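PDB 3PP9: putative streptothricin acetyltransferase from Bacillus anthracis, which probably transfers the acetyl group of acetyl coenzyme A to an amine of the antibiotic streptothricin, as a member of the GNAT acetyltransferase family. Local coordinates for the acetyl coenzyme *a site and the interface of chains A and B. Numbering follows the deposited sequence. Chains: chain A/B, Putative streptothricin acetyltransferase.

Contact 1: the acetyl coenzyme *a site. Residues chain A 24, 26, 57, 105-108, 113-119, 139-141, 145, 147-148, 150-152, 154. With ACO (acetyl coenzyme *a), chain C.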
loop_
_atom_site.group_PDB
_atom_site.type_symbol
_atom_site.label_atom_id
_atom_site.label_comp_id
_atom_site.label_asym_id
_atom_site.label_seq_id
_atom_site.Cartn_x
_atom_site.Cartn_y
_atom_site.Cartn_z
ATOM N N ASP A 24 -13.274 12.925 -15.475
ATOM C CA ASP A 24 -12.015 12.244 -15.142
ATOM C C ASP A 24 -11.875 10.943 -15.910
ATOM O O ASP A 24 -11.012 10.124 -15.583
ATOM C CB ASP A 24 -11.810 11.972 -13.625
ATOM C CG ASP A 24 -12.720 10.871 -13.065
ATOM O OD1 ASP A 24 -13.628 10.405 -13.769
ATOM O OD2 ASP A 24 -12.512 10.462 -11.887
ATOM N N PHE A 26 -10.919 8.434 -19.051
ATOM C CA PHE A 26 -9.803 8.341 -19.971
ATOM C C PHE A 26 -9.924 7.082 -20.789
ATOM O O PHE A 26 -10.703 6.183 -20.475
ATOM C CB PHE A 26 -8.459 8.403 -19.248
ATOM C CG PHE A 26 -8.255 7.326 -18.237
ATOM C CD1 PHE A 26 -8.721 7.492 -16.939
ATOM C CD2 PHE A 26 -7.560 6.171 -18.554
ATOM C CE1 PHE A 26 -8.526 6.520 -15.975
ATOM C CE2 PHE A 26 -7.362 5.191 -17.593
ATOM C CZ PHE A 26 -7.856 5.360 -16.313
ATOM N N TYR A 57 -11.567 7.289 -13.581
ATOM C CA TYR A 57 -10.582 7.003 -12.566
ATOM C C TYR A 57 -11.290 6.626 -11.254
ATOM O O TYR A 57 -10.928 5.644 -10.601
ATOM C CB TYR A 57 -9.655 8.190 -12.359
ATOM C CG TYR A 57 -8.732 7.928 -11.216
ATOM C CD1 TYR A 57 -7.789 6.927 -11.298
ATOM C CD2 TYR A 57 -8.775 8.693 -10.062
ATOM C CE1 TYR A 57 -6.933 6.672 -10.252
ATOM C CE2 TYR A 57 -7.924 8.442 -9.017
ATOM C CZ TYR A 57 -6.999 7.433 -9.119
ATOM O OH TYR A 57 -6.134 7.166 -8.091
ATOM N N ASP A 105 -5.372 11.424 -5.900
ATOM C CA ASP A 105 -6.034 11.644 -7.180
ATOM C C ASP A 105 -5.551 12.929 -7.802
ATOM O O ASP A 105 -5.372 13.930 -7.094
ATOM C CB ASP A 105 -7.565 11.748 -6.940
ATOM C CG ASP A 105 -8.412 11.969 -8.213
ATOM O OD1 ASP A 105 -7.904 12.328 -9.287
ATOM O OD2 ASP A 105 -9.678 11.810 -8.096
ATOM N N ILE A 106 -5.248 12.867 -9.088
ATOM C CA ILE A 106 -4.936 14.063 -9.853
ATOM C C ILE A 106 -5.834 13.945 -11.075
ATOM O O ILE A 106 -5.864 12.905 -11.738
ATOM C CB ILE A 106 -3.460 14.294 -10.201
ATOM C CG1 ILE A 106 -3.319 15.585 -11.042
ATOM C CG2 ILE A 106 -2.857 13.083 -10.977
ATOM C CD1 ILE A 106 -1.890 15.959 -11.416
ATOM N N THR A 107 -6.608 14.990 -11.334
ATOM C CA THR A 107 -7.496 14.994 -12.482
ATOM C C THR A 107 -7.533 16.341 -13.160
ATOM O O THR A 107 -7.633 17.371 -12.506
ATOM C CB THR A 107 -8.947 14.674 -12.088
ATOM O OG1 THR A 107 -9.044 13.315 -11.631
ATOM C CG2 THR A 107 -9.903 14.836 -13.282
ATOM N N VAL A 108 -7.429 16.316 -14.487
ATOM C CA VAL A 108 -7.606 17.502 -15.302
ATOM C C VAL A 108 -8.827 17.166 -16.189
ATOM O O VAL A 108 -8.912 16.068 -16.781
ATOM C CB VAL A 108 -6.357 17.861 -16.131
ATOM C CG1 VAL A 108 -6.679 18.945 -17.178
ATOM C CG2 VAL A 108 -5.235 18.321 -15.206
ATOM N N ARG A 113 -6.855 18.544 -21.209
ATOM C CA ARG A 113 -5.611 17.783 -21.049
ATOM C C ARG A 113 -4.599 18.041 -22.149
ATOM O O ARG A 113 -4.948 18.427 -23.266
ATOM C CB ARG A 113 -5.904 16.307 -20.965
ATOM C CG ARG A 113 -6.701 15.926 -19.737
ATOM C CD ARG A 113 -7.022 14.440 -19.710
ATOM N NE ARG A 113 -8.104 14.205 -18.755
ATOM C CZ ARG A 113 -8.899 13.153 -18.762
ATOM N NH1 ARG A 113 -8.708 12.172 -19.642
ATOM N NH2 ARG A 113 -9.906 13.100 -17.912
ATOM N N THR A 114 -3.342 17.778 -21.790
ATOM C CA THR A 114 -2.130 17.923 -22.612
ATOM C C THR A 114 -1.692 19.384 -22.819
ATOM O O THR A 114 -0.826 19.673 -23.664
ATOM C CB THR A 114 -2.225 17.209 -23.981
ATOM O OG1 THR A 114 -3.014 17.961 -24.899
ATOM C CG2 THR A 114 -2.779 15.776 -23.807
ATOM N N LEU A 115 -2.274 20.277 -22.027
ATOM C CA LEU A 115 -2.005 21.723 -22.085
ATOM C C LEU A 115 -1.230 22.254 -20.868
ATOM O O LEU A 115 -1.185 23.472 -20.635
ATOM C CB LEU A 115 -3.326 22.486 -22.259
ATOM C CG LEU A 115 -4.079 22.149 -23.551
ATOM C CD1 LEU A 115 -5.453 22.834 -23.568
ATOM C CD2 LEU A 115 -3.272 22.497 -24.808
ATOM N N GLY A 116 -0.589 21.349 -20.131
ATOM C CA GLY A 116 0.255 21.695 -18.990
ATOM C C GLY A 116 -0.350 21.898 -17.617
ATOM O O GLY A 116 0.367 22.204 -16.650
ATOM N N VAL A 117 -1.658 21.723 -17.497
ATOM C CA VAL A 117 -2.330 21.923 -16.222
ATOM C C VAL A 117 -1.872 20.902 -15.170
ATOM O O VAL A 117 -1.574 21.247 -14.015
ATOM C CB VAL A 117 -3.860 21.911 -16.390
ATOM C CG1 VAL A 117 -4.531 22.083 -15.035
ATOM C CG2 VAL A 117 -4.305 23.015 -17.324
ATOM N N GLY A 118 -1.783 19.650 -15.565
ATOM C CA GLY A 118 -1.336 18.592 -14.656
ATOM C C GLY A 118 0.057 18.862 -14.098
ATOM O O GLY A 118 0.301 18.683 -12.896
ATOM N N LYS A 119 0.980 19.274 -14.958
ATOM C CA LYS A 119 2.333 19.573 -14.483
ATOM C C LYS A 119 2.321 20.681 -13.438
ATOM O O LYS A 119 3.113 20.656 -12.481
ATOM C CB LYS A 119 3.242 19.964 -15.655
ATOM C CG LYS A 119 4.664 20.294 -15.240
ATOM C CD LYS A 119 5.544 20.684 -16.443
ATOM C CE LYS A 119 5.743 19.546 -17.428
ATOM N NZ LYS A 119 6.717 19.916 -18.501
ATOM N N LEU A 139 2.766 7.808 -5.592
ATOM C CA LEU A 139 1.390 7.494 -5.948
ATOM C C LEU A 139 1.320 6.100 -6.536
ATOM O O LEU A 139 2.338 5.448 -6.735
ATOM C CB LEU A 139 0.833 8.538 -6.931
ATOM C CG LEU A 139 1.425 8.761 -8.330
ATOM C CD1 LEU A 139 2.802 9.336 -8.314
ATOM C CD2 LEU A 139 1.336 7.536 -9.254
ATOM N N GLU A 140 0.091 5.614 -6.696
ATOM C CA GLU A 140 -0.173 4.320 -7.302
ATOM C C GLU A 140 -1.071 4.567 -8.481
ATOM O O GLU A 140 -1.941 5.443 -8.440
ATOM C CB GLU A 140 -0.896 3.367 -6.344
ATOM C CG GLU A 140 -1.254 1.986 -6.938
ATOM C CD GLU A 140 -2.465 1.954 -7.900
ATOM O OE1 GLU A 140 -3.164 2.976 -8.081
ATOM O OE2 GLU A 140 -2.737 0.869 -8.454
ATOM N N THR A 141 -0.819 3.823 -9.545
ATOM C CA THR A 141 -1.641 3.877 -10.733
ATOM C C THR A 141 -1.705 2.415 -11.218
ATOM O O THR A 141 -1.103 1.533 -10.601
ATOM C CB THR A 141 -1.157 4.969 -11.764
ATOM O OG1 THR A 141 -2.108 5.097 -12.845
ATOM C CG2 THR A 141 0.239 4.682 -12.280
ATOM N N ASN A 145 -3.169 2.444 -17.355
ATOM C CA ASN A 145 -3.301 3.892 -17.502
ATOM C C ASN A 145 -1.963 4.414 -18.028
ATOM O O ASN A 145 -1.202 5.053 -17.315
ATOM C CB ASN A 145 -3.692 4.536 -16.182
ATOM C CG ASN A 145 -4.129 5.968 -16.331
ATOM O OD1 ASN A 145 -3.964 6.581 -17.396
ATOM N ND2 ASN A 145 -4.741 6.508 -15.261
ATOM N N ALA A 147 -1.408 6.737 -20.202
ATOM C CA ALA A 147 -1.361 8.202 -20.269
ATOM C C ALA A 147 -0.793 8.741 -18.964
ATOM O O ALA A 147 0.101 9.584 -18.965
ATOM C CB ALA A 147 -2.751 8.789 -20.477
ATOM N N ALA A 148 -1.326 8.262 -17.844
ATOM C CA ALA A 148 -0.858 8.697 -16.522
ATOM C C ALA A 148 0.598 8.285 -16.287
ATOM O O ALA A 148 1.402 9.066 -15.756
ATOM C CB ALA A 148 -1.745 8.131 -15.426
ATOM N N LYS A 150 3.021 7.819 -18.491
ATOM C CA LYS A 150 3.903 8.690 -19.274
ATOM C C LYS A 150 3.968 10.077 -18.646
ATOM O O LYS A 150 5.029 10.694 -18.607
ATOM C CB LYS A 150 3.440 8.763 -20.723
ATOM C CG LYS A 150 3.617 7.460 -21.489
ATOM C CD LYS A 150 5.086 7.103 -21.639
ATOM C CE LYS A 150 5.269 5.823 -22.441
ATOM N NZ LYS A 150 6.697 5.514 -22.688
ATOM N N PHE A 151 2.837 10.563 -18.147
ATOM C CA PHE A 151 2.789 11.868 -17.488
ATOM C C PHE A 151 3.712 11.876 -16.253
ATOM O O PHE A 151 4.530 12.787 -16.081
ATOM C CB PHE A 151 1.344 12.157 -17.061
ATOM C CG PHE A 151 1.204 13.318 -16.092
ATOM C CD1 PHE A 151 1.346 14.621 -16.522
ATOM C CD2 PHE A 151 0.892 13.095 -14.763
ATOM C CE1 PHE A 151 1.207 15.671 -15.627
ATOM C CE2 PHE A 151 0.749 14.144 -13.863
ATOM C CZ PHE A 151 0.899 15.436 -14.304
ATOM N N TYR A 152 3.609 10.863 -15.396
ATOM C CA TYR A 152 4.482 10.816 -14.207
ATOM C C TYR A 152 5.957 10.730 -14.605
ATOM O O TYR A 152 6.818 11.359 -13.973
ATOM C CB TYR A 152 4.077 9.695 -13.237
ATOM C CG TYR A 152 2.692 9.886 -12.688
ATOM C CD1 TYR A 152 2.368 11.003 -11.943
ATOM C CD2 TYR A 152 1.721 8.907 -12.843
ATOM C CE1 TYR A 152 1.082 11.185 -11.441
ATOM C CE2 TYR A 152 0.455 9.082 -12.331
ATOM C CZ TYR A 152 0.147 10.217 -11.627
ATOM O OH TYR A 152 -1.138 10.397 -11.121
ATOM N N LYS A 154 7.344 11.954 -17.280
ATOM C CA LYS A 154 7.726 13.290 -17.739
ATOM C C LYS A 154 7.952 14.245 -16.568
ATOM O O LYS A 154 8.782 15.167 -16.660
ATOM C CB LYS A 154 6.695 13.888 -18.708
ATOM C CG LYS A 154 6.717 13.340 -20.109
ATOM C CD LYS A 154 8.005 13.719 -20.823
ATOM C CE LYS A 154 7.994 13.257 -22.265
ATOM N NZ LYS A 154 9.269 13.593 -22.935
HETATM N N1A ACO C . 0.619 10.422 -23.235
HETATM C C2A ACO C . 1.918 10.775 -23.232
HETATM N N3A ACO C . 2.388 11.833 -22.555
HETATM C C4A ACO C . 1.537 12.603 -21.829
HETATM C C5A ACO C . 0.108 12.281 -21.810
HETATM C C6A ACO C . -0.332 11.120 -22.580
HETATM N N6A ACO C . -1.638 10.792 -22.584
HETATM N N7A ACO C . -0.503 13.192 -21.045
HETATM C C8A ACO C . 0.452 14.042 -20.605
HETATM N N9A ACO C . 1.664 13.683 -21.067
HETATM C C1B ACO C . 2.943 14.383 -20.865
HETATM C C2B ACO C . 2.881 15.672 -21.687
HETATM O O2B ACO C . 3.246 15.532 -23.068
HETATM C C3B ACO C . 3.808 16.593 -20.940
HETATM O O3B ACO C . 5.138 16.374 -21.390
HETATM P P3B ACO C . 6.185 17.567 -21.632
HETATM O O7A ACO C . 6.362 18.201 -20.268
HETATM O O8A ACO C . 5.488 18.439 -22.645
HETATM O O9A ACO C . 7.395 16.812 -22.144
HETATM C C4B ACO C . 3.675 16.140 -19.499
HETATM O O4B ACO C . 3.180 14.792 -19.523
HETATM C C5B ACO C . 2.733 17.049 -18.719
HETATM O O5B ACO C . 1.409 16.866 -19.226
HETATM P P1A ACO C . 0.225 17.864 -18.809
HETATM O O1A ACO C . -0.336 18.517 -20.051
HETATM O O2A ACO C . 0.744 18.722 -17.694
HETATM O O3A ACO C . -0.833 16.785 -18.233
HETATM P P2A ACO C . -2.416 16.958 -18.127
HETATM O O4A ACO C . -2.962 16.328 -19.376
HETATM O O5A ACO C . -2.830 18.361 -17.773
HETATM O O6A ACO C . -2.782 16.060 -16.835
HETATM C CBP ACO C . -3.449 13.878 -16.078
HETATM C CCP ACO C . -2.346 14.716 -16.710
HETATM C CDP ACO C . -2.916 12.474 -15.829
HETATM C CEP ACO C . -3.879 14.518 -14.760
HETATM C CAP ACO C . -4.662 13.817 -17.016
HETATM O OAP ACO C . -4.328 13.011 -18.178
HETATM C C9P ACO C . -5.885 13.204 -16.398
HETATM O O9P ACO C . -6.605 13.837 -15.666
HETATM N N8P ACO C . -6.181 11.930 -16.684
HETATM C C7P ACO C . -7.382 11.255 -16.183
HETATM C C6P ACO C . -7.364 11.009 -14.697
HETATM C C5P ACO C . -6.148 10.197 -14.351
HETATM O O5P ACO C . -5.786 9.263 -15.042
HETATM N N4P ACO C . -5.493 10.548 -13.266
HETATM C C3P ACO C . -4.307 9.867 -12.781
HETATM C C2P ACO C . -4.790 8.624 -12.034
HETATM S S1P ACO C . -3.551 7.990 -10.924
HETATM C C ACO C . -3.672 9.037 -9.603
HETATM O O ACO C . -4.457 9.962 -9.621
HETATM C CH3 ACO C . -2.786 8.814 -8.427
HETATM O O HOH W 1 -5.151 9.088 -17.826
HETATM O O HOH W 2 -3.527 20.376 -19.365
HETATM O O HOH W 3 1.594 17.805 -23.790
#
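Three flat groups lie with a face against the acetyl coenzyme A: the A:Phe151 ring is centred under CCP of the pantetheine arm, the A:Arg113 guanidinium under C7P, and the A:Tyr57 ring under C2P beside the sulfur, offset toward its CE1 rim. At the edge of A:Phe151 and in its plane sit ACO O5B and the backbone of A:Gly118 and A:Lys119, so the ring sits inside the ligand's bend at its diphosphate, from CCP to O5B; its CG is anti to the backbone N (chi1 167°). A:Arg113, extended from CG to NE, is fixed by NE donating within the guanidinium plane to A:Val108 O (2.8 Å), which leaves its face for the ligand. The A:Tyr152 ring is clamped between A:Phe151 CD2 on one face and A:Leu139 CD2 on the other, and its hydroxyl OH points at the thioester, 3.4 Å from S1P. It could serve as the general acid that protonates the leaving thiolate, a role common in GNAT enzymes.

The pantetheine lies along strand 105-108 like an added strand: A:Ile106 N donates to the acetyl carbonyl O (3.1 Å), A:Ile106 O takes N4P nearly along its C=O axis, and A:Val108 N reaches O9P. The first of these bonds may polarise the thioester carbonyl. From the opposite side A:Asn145 ND2 gives O5P a straight bond in its own amide plane (3.0 Å, 170° at H), while its OD1 accepts from A:Ala148 N at the start of helix 146-154.

The diphosphate is gripped by the GNAT R-x-x-G-x-G motif, A:Arg113 to A:Gly118: backbone N of A:Thr114 and A:Gly116 in the loop, and of A:Gly118 and A:Lys119 in the first turn of helix 117-131, donates to O4A, O1A, O5A and O2A. The helix N-terminus would favour the negative charge. A:Lys119, bent at chi3 (-65°), brings its amine NZ to 2.5 Å from O7A of the 3'-phosphate, whereas A:Lys154 NZ makes a looser salt bridge to O9A at 3.8 Å.

Contact 2: the interface of chains A and B. Residues chain A 97-100, 135, 138; chain B 166-170.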
loop_
_atom_site.group_PDB
_atom_site.type_symbol
_atom_site.label_atom_id
_atom_site.label_comp_id
_atom_site.label_asym_id
_atom_site.label_seq_id
_atom_site.Cartn_x
_atom_site.Cartn_y
_atom_site.Cartn_z
ATOM N N TRP A 97 2.510 7.131 5.577
ATOM C CA TRP A 97 3.283 6.589 6.709
ATOM C C TRP A 97 4.806 6.666 6.536
ATOM O O TRP A 97 5.530 6.707 7.526
ATOM C CB TRP A 97 2.905 5.130 6.987
ATOM C CG TRP A 97 3.240 4.180 5.866
ATOM C CD1 TRP A 97 2.427 3.809 4.842
ATOM C CD2 TRP A 97 4.472 3.478 5.675
ATOM N NE1 TRP A 97 3.077 2.922 4.014
ATOM C CE2 TRP A 97 4.336 2.706 4.500
ATOM C CE3 TRP A 97 5.682 3.436 6.370
ATOM C CZ2 TRP A 97 5.361 1.898 4.017
ATOM C CZ3 TRP A 97 6.698 2.638 5.889
ATOM C CH2 TRP A 97 6.534 1.882 4.720
ATOM N N ASN A 98 5.294 6.656 5.295
ATOM C CA ASN A 98 6.736 6.719 5.037
ATOM C C ASN A 98 7.230 8.147 4.860
ATOM O O ASN A 98 8.330 8.368 4.366
ATOM C CB ASN A 98 7.108 5.905 3.803
ATOM C CG ASN A 98 6.646 6.548 2.529
ATOM O OD1 ASN A 98 5.719 7.361 2.535
ATOM N ND2 ASN A 98 7.272 6.173 1.409
ATOM N N ASN A 99 6.402 9.108 5.262
ATOM C CA ASN A 99 6.718 10.521 5.186
ATOM C C ASN A 99 6.559 11.188 3.842
ATOM O O ASN A 99 6.580 12.399 3.786
ATOM C CB ASN A 99 8.074 10.852 5.824
ATOM C CG ASN A 99 8.076 10.622 7.326
ATOM O OD1 ASN A 99 9.076 10.190 7.892
ATOM N ND2 ASN A 99 6.943 10.894 7.973
ATOM N N TYR A 100 6.342 10.438 2.764
ATOM C CA TYR A 100 6.158 11.070 1.475
ATOM C C TYR A 100 4.765 11.649 1.319
ATOM O O TYR A 100 3.807 11.225 1.972
ATOM C CB TYR A 100 6.326 10.034 0.334
ATOM C CG TYR A 100 7.728 9.804 -0.181
ATOM C CD1 TYR A 100 8.789 9.608 0.683
ATOM C CD2 TYR A 100 7.977 9.712 -1.549
ATOM C CE1 TYR A 100 10.066 9.406 0.204
ATOM C CE2 TYR A 100 9.273 9.487 -2.031
ATOM C CZ TYR A 100 10.301 9.337 -1.138
ATOM O OH TYR A 100 11.609 9.106 -1.536
ATOM N N PRO A 135 10.098 14.201 2.195
ATOM C CA PRO A 135 11.228 13.999 1.295
ATOM C C PRO A 135 10.930 13.633 -0.154
ATOM O O PRO A 135 11.872 13.477 -0.939
ATOM C CB PRO A 135 12.010 12.883 1.993
ATOM C CG PRO A 135 10.953 12.055 2.633
ATOM C CD PRO A 135 9.912 13.058 3.105
HETATM N N MSE A 138 4.741 10.371 -3.925
HETATM C CA MSE A 138 4.510 9.054 -4.528
HETATM C C MSE A 138 3.051 8.865 -4.836
HETATM O O MSE A 138 2.203 9.638 -4.386
HETATM C CB MSE A 138 4.931 7.947 -3.581
HETATM C CG MSE A 138 4.161 8.001 -2.288
HETATM SE SE MSE A 138 4.621 6.645 -1.003
HETATM C CE MSE A 138 3.842 5.103 -1.659
ATOM N N VAL B 166 9.639 2.416 -1.245
ATOM C CA VAL B 166 8.737 2.922 -0.194
ATOM C C VAL B 166 9.490 3.199 1.129
ATOM O O VAL B 166 9.300 4.247 1.774
ATOM C CB VAL B 166 7.494 2.065 -0.036
ATOM C CG1 VAL B 166 7.809 0.677 0.542
ATOM C CG2 VAL B 166 6.436 2.826 0.814
ATOM N N TYR B 167 10.413 2.314 1.485
ATOM C CA TYR B 167 11.179 2.514 2.736
ATOM C C TYR B 167 12.199 3.653 2.745
ATOM O O TYR B 167 12.632 4.089 3.834
ATOM C CB TYR B 167 11.815 1.209 3.220
ATOM C CG TYR B 167 10.819 0.276 3.848
ATOM C CD1 TYR B 167 10.371 0.506 5.143
ATOM C CD2 TYR B 167 10.358 -0.848 3.193
ATOM C CE1 TYR B 167 9.460 -0.325 5.741
ATOM C CE2 TYR B 167 9.435 -1.703 3.797
ATOM C CZ TYR B 167 8.989 -1.429 5.067
ATOM O OH TYR B 167 8.080 -2.264 5.685
ATOM N N LYS B 168 12.575 4.135 1.564
ATOM C CA LYS B 168 13.511 5.241 1.419
ATOM C C LYS B 168 13.006 6.505 2.097
ATOM O O LYS B 168 13.793 7.365 2.475
ATOM C CB LYS B 168 13.684 5.577 -0.062
ATOM C CG LYS B 168 14.335 4.495 -0.900
ATOM C CD LYS B 168 15.797 4.342 -0.524
ATOM C CE LYS B 168 16.487 3.307 -1.389
ATOM N NZ LYS B 168 17.932 3.260 -1.063
ATOM N N GLY B 169 11.688 6.619 2.242
ATOM C CA GLY B 169 11.089 7.812 2.845
ATOM C C GLY B 169 11.461 7.922 4.310
ATOM O O GLY B 169 11.505 9.016 4.861
ATOM N N LEU B 170 11.701 6.782 4.946
ATOM C CA LEU B 170 12.120 6.777 6.349
ATOM C C LEU B 170 13.641 6.896 6.392
ATOM O O LEU B 170 14.185 7.793 7.054
ATOM C CB LEU B 170 11.649 5.512 7.061
ATOM C CG LEU B 170 10.135 5.269 7.114
ATOM C CD1 LEU B 170 9.843 3.976 7.854
ATOM C CD2 LEU B 170 9.394 6.422 7.769
#
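The chain A backbone turns through the loop 97-100, with A:Asn99 at positive phi, and meets the 3-10 helix 166-169 of chain B, whose A:Asn98-facing carbonyl belongs to B:Val166. A:Asn98 bridges the two chains. Its CG is wedged between the backbone N and C (chi1 72°), which aims the amide at chain B, and ND2 donates to B:Val166 O at 2.8 Å. The bond is straight (172° at H), lies in the amide plane and falls on a lone pair of the carbonyl. The other end of the amide, OD1, accepts from A:Tyr100 N at 3.1 Å from above its carbonyl plane, which fixes the rotation of the group and may stiffen the turn.

Beside this polar link, the indole of A:Trp97 extends its six-membered ring over chain B. The CZ2 corner touches B:Val166 CG2 (3.5 Å), and CH2 points into the face of the B:Tyr167 ring, off-centre, in an edge-to-face pair with the planes 69° apart. B:Leu170 completes the apolar patch, its CD1 meeting A:Trp97 CZ3 (3.9 Å) while CD2 lies against A:Asn98 CA (3.8 Å). A:Tyr100 CE1 comes to 3.2 Å from B:Gly169 CA, a close approach that the lack of a side chain there may permit. The same contact recurs with the chains exchanged, and together the two copies help hold the two-fold dimer of the deposited assembly, which may be the biological form.

About 22 Å separates the C-alpha centres of contact 1 and contact 2, and they have no residue in common. Strand 136-142 nevertheless runs through both: A:Met138, a selenomethionine, borders contact 2, while the next residues, A:Leu139 to A:Thr141, line the acetyl end of contact 1. The loop of contact 2 is also close in sequence to strand 105-108, along which the cofactor lies. Each copy of the protein holds its own acetyl coenzyme A with residues of one chain. Through strand 136-142 pairing could steady the core behind each site; the structure alone does not show coupling between the two.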